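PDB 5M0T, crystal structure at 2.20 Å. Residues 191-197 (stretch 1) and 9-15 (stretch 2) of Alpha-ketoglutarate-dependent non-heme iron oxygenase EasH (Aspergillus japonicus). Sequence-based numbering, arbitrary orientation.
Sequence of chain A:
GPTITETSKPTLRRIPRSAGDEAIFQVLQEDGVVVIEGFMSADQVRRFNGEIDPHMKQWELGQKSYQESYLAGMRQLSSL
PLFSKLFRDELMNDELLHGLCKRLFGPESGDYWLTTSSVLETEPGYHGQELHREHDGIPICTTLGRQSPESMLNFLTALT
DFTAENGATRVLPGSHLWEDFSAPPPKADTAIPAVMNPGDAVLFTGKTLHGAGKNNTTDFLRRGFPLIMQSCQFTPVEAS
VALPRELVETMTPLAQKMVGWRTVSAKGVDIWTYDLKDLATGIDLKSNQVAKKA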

# COMPACT_ATOMS: atom_id res chain seq x y z
N ALA A 191 -7.80 -29.88 -9.98
CA ALA A 191 -7.52 -28.69 -10.79
C ALA A 191 -6.68 -29.03 -12.03
O ALA A 191 -6.08 -30.10 -12.11
CB ALA A 191 -6.85 -27.60 -9.96
N ILE A 192 -6.64 -28.10 -12.98
CA ILE A 192 -6.02 -28.33 -14.28
C ILE A 192 -4.57 -27.83 -14.24
O ILE A 192 -4.33 -26.67 -13.93
CB ILE A 192 -6.77 -27.60 -15.41
CG1 ILE A 192 -8.24 -28.04 -15.44
CG2 ILE A 192 -6.10 -27.85 -16.76
CD1 ILE A 192 -9.16 -27.12 -16.23
N PRO A 193 -3.60 -28.70 -14.55
CA PRO A 193 -2.23 -28.21 -14.59
C PRO A 193 -1.96 -27.37 -15.85
O PRO A 193 -2.45 -27.71 -16.92
CB PRO A 193 -1.40 -29.49 -14.57
CG PRO A 193 -2.26 -30.52 -15.19
CD PRO A 193 -3.69 -30.12 -14.90
N ALA A 194 -1.20 -26.29 -15.70
CA ALA A 194 -0.88 -25.43 -16.85
C ALA A 194 0.36 -26.01 -17.54
O ALA A 194 1.51 -25.64 -17.28
CB ALA A 194 -0.65 -23.99 -16.42
N VAL A 195 0.09 -26.95 -18.43
CA VAL A 195 1.16 -27.60 -19.19
C VAL A 195 1.71 -26.59 -20.20
O VAL A 195 0.95 -26.01 -20.96
CB VAL A 195 0.63 -28.88 -19.88
CG1 VAL A 195 1.71 -29.47 -20.76
CG2 VAL A 195 0.18 -29.90 -18.83
N MET A 196 3.03 -26.39 -20.21
CA MET A 196 3.63 -25.22 -20.85
C MET A 196 5.09 -25.45 -21.16
O MET A 196 5.76 -26.14 -20.42
CB MET A 196 3.58 -24.02 -19.90
CG MET A 196 2.25 -23.28 -19.82
SD MET A 196 2.36 -21.77 -18.85
CE MET A 196 2.85 -22.42 -17.23
N ASN A 197 5.58 -24.87 -22.26
CA ASN A 197 7.01 -24.86 -22.56
C ASN A 197 7.67 -23.64 -21.98
O ASN A 197 6.98 -22.72 -21.56
CB ASN A 197 7.20 -24.93 -24.07
CG ASN A 197 6.81 -26.29 -24.62
OD1 ASN A 197 5.89 -26.42 -25.43
ND2 ASN A 197 7.48 -27.33 -24.14
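Stretch 2 (9-15) KPTLRRI

Stretch 2 runs alongside stretch 1 in the same direction, the two end-to-end vectors only 7° apart, yet no backbone hydrogen bond joins them. Both chains are extended; in the closest CA pair, Ile192 CA lies 7.0 Å from Leu12 CA, a spacing that side chains fill. Stretch 2 sends Leu12 and Arg14 toward its partner, while Arg13 between them stays out of reach, the alternation expected of an extended chain.

Ala191 makes no contact. Ile192, in the short strand 192-193, points toward stretch 2 with chi1 m and chi2 t. Ile192 CD1 reaches back to Pro10 O at 3.5 Å and lies 3.9 Å from Leu12 N, while Ile192 CG2 packs on Leu12 CB at 4.0 Å. The CA-to-CB bond of Pro193 points away, and Pro193 O lies 4.2 Å from the Leu12 CD2 methyl, a loose contact; the same oxygen accepts a weak bond from Val195 N. Ala194 presents a small apolar surface, its CB 4.0 Å from Leu12 CD2.

At Val195 the contact becomes polar, and through the backbone: Val195 O accepts hydrogen bonds from Arg14 NH1 at 2.9 Å and Arg14 NH2 at 2.8 Å, a fork near the guanidinium plane. Met196 CG lies by the same edge, 4.2 Å from Arg14 NH1. The rule is apolar packing first, then one arginine clamping a carbonyl.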

# COMPACT_ATOMS: atom_id res chain seq x y z
N LYS A 9 -17.84 -28.14 -15.43
CA LYS A 9 -16.47 -28.68 -15.58
C LYS A 9 -15.69 -27.97 -16.70
O LYS A 9 -15.85 -28.31 -17.87
CB LYS A 9 -16.53 -30.19 -15.86
N PRO A 10 -14.84 -26.98 -16.35
CA PRO A 10 -14.33 -26.05 -17.35
C PRO A 10 -12.96 -26.44 -17.92
O PRO A 10 -12.38 -27.43 -17.49
CB PRO A 10 -14.24 -24.74 -16.55
CG PRO A 10 -14.11 -25.17 -15.11
CD PRO A 10 -14.28 -26.66 -15.03
N THR A 11 -12.45 -25.61 -18.85
CA THR A 11 -11.21 -25.86 -19.59
C THR A 11 -10.26 -24.68 -19.39
O THR A 11 -10.69 -23.56 -19.17
CB THR A 11 -11.49 -26.01 -21.11
OG1 THR A 11 -12.47 -27.02 -21.32
CG2 THR A 11 -10.22 -26.39 -21.91
N LEU A 12 -8.97 -24.96 -19.46
CA LEU A 12 -7.96 -23.92 -19.42
C LEU A 12 -7.65 -23.57 -20.86
O LEU A 12 -7.29 -24.45 -21.65
CB LEU A 12 -6.69 -24.40 -18.70
CG LEU A 12 -5.47 -23.49 -18.74
CD1 LEU A 12 -5.81 -22.09 -18.26
CD2 LEU A 12 -4.36 -24.12 -17.90
N ARG A 13 -7.79 -22.29 -21.20
CA ARG A 13 -7.60 -21.85 -22.57
C ARG A 13 -6.20 -21.31 -22.73
O ARG A 13 -5.55 -20.90 -21.77
CB ARG A 13 -8.67 -20.83 -23.00
CG ARG A 13 -9.96 -21.53 -23.39
CD ARG A 13 -10.93 -20.60 -24.09
NE ARG A 13 -11.59 -19.70 -23.16
CZ ARG A 13 -12.41 -18.70 -23.50
NH1 ARG A 13 -12.68 -18.44 -24.78
NH2 ARG A 13 -12.97 -17.95 -22.56
N ARG A 14 -5.77 -21.34 -23.98
CA ARG A 14 -4.40 -21.10 -24.40
C ARG A 14 -4.46 -20.11 -25.57
O ARG A 14 -5.28 -20.28 -26.49
CB ARG A 14 -3.84 -22.44 -24.85
CG ARG A 14 -2.34 -22.56 -24.93
CD ARG A 14 -1.92 -23.96 -25.37
NE ARG A 14 -2.03 -24.97 -24.32
CZ ARG A 14 -1.20 -25.14 -23.29
NH1 ARG A 14 -0.16 -24.33 -23.09
NH2 ARG A 14 -1.43 -26.13 -22.43
N ILE A 15 -3.62 -19.09 -25.54
CA ILE A 15 -3.70 -18.01 -26.54
C ILE A 15 -2.30 -17.43 -26.77
O ILE A 15 -1.56 -17.20 -25.82
CB ILE A 15 -4.73 -16.93 -26.11
CG1 ILE A 15 -5.19 -16.07 -27.28
CG2 ILE A 15 -4.20 -16.07 -25.00
CD1 ILE A 15 -6.30 -15.12 -26.91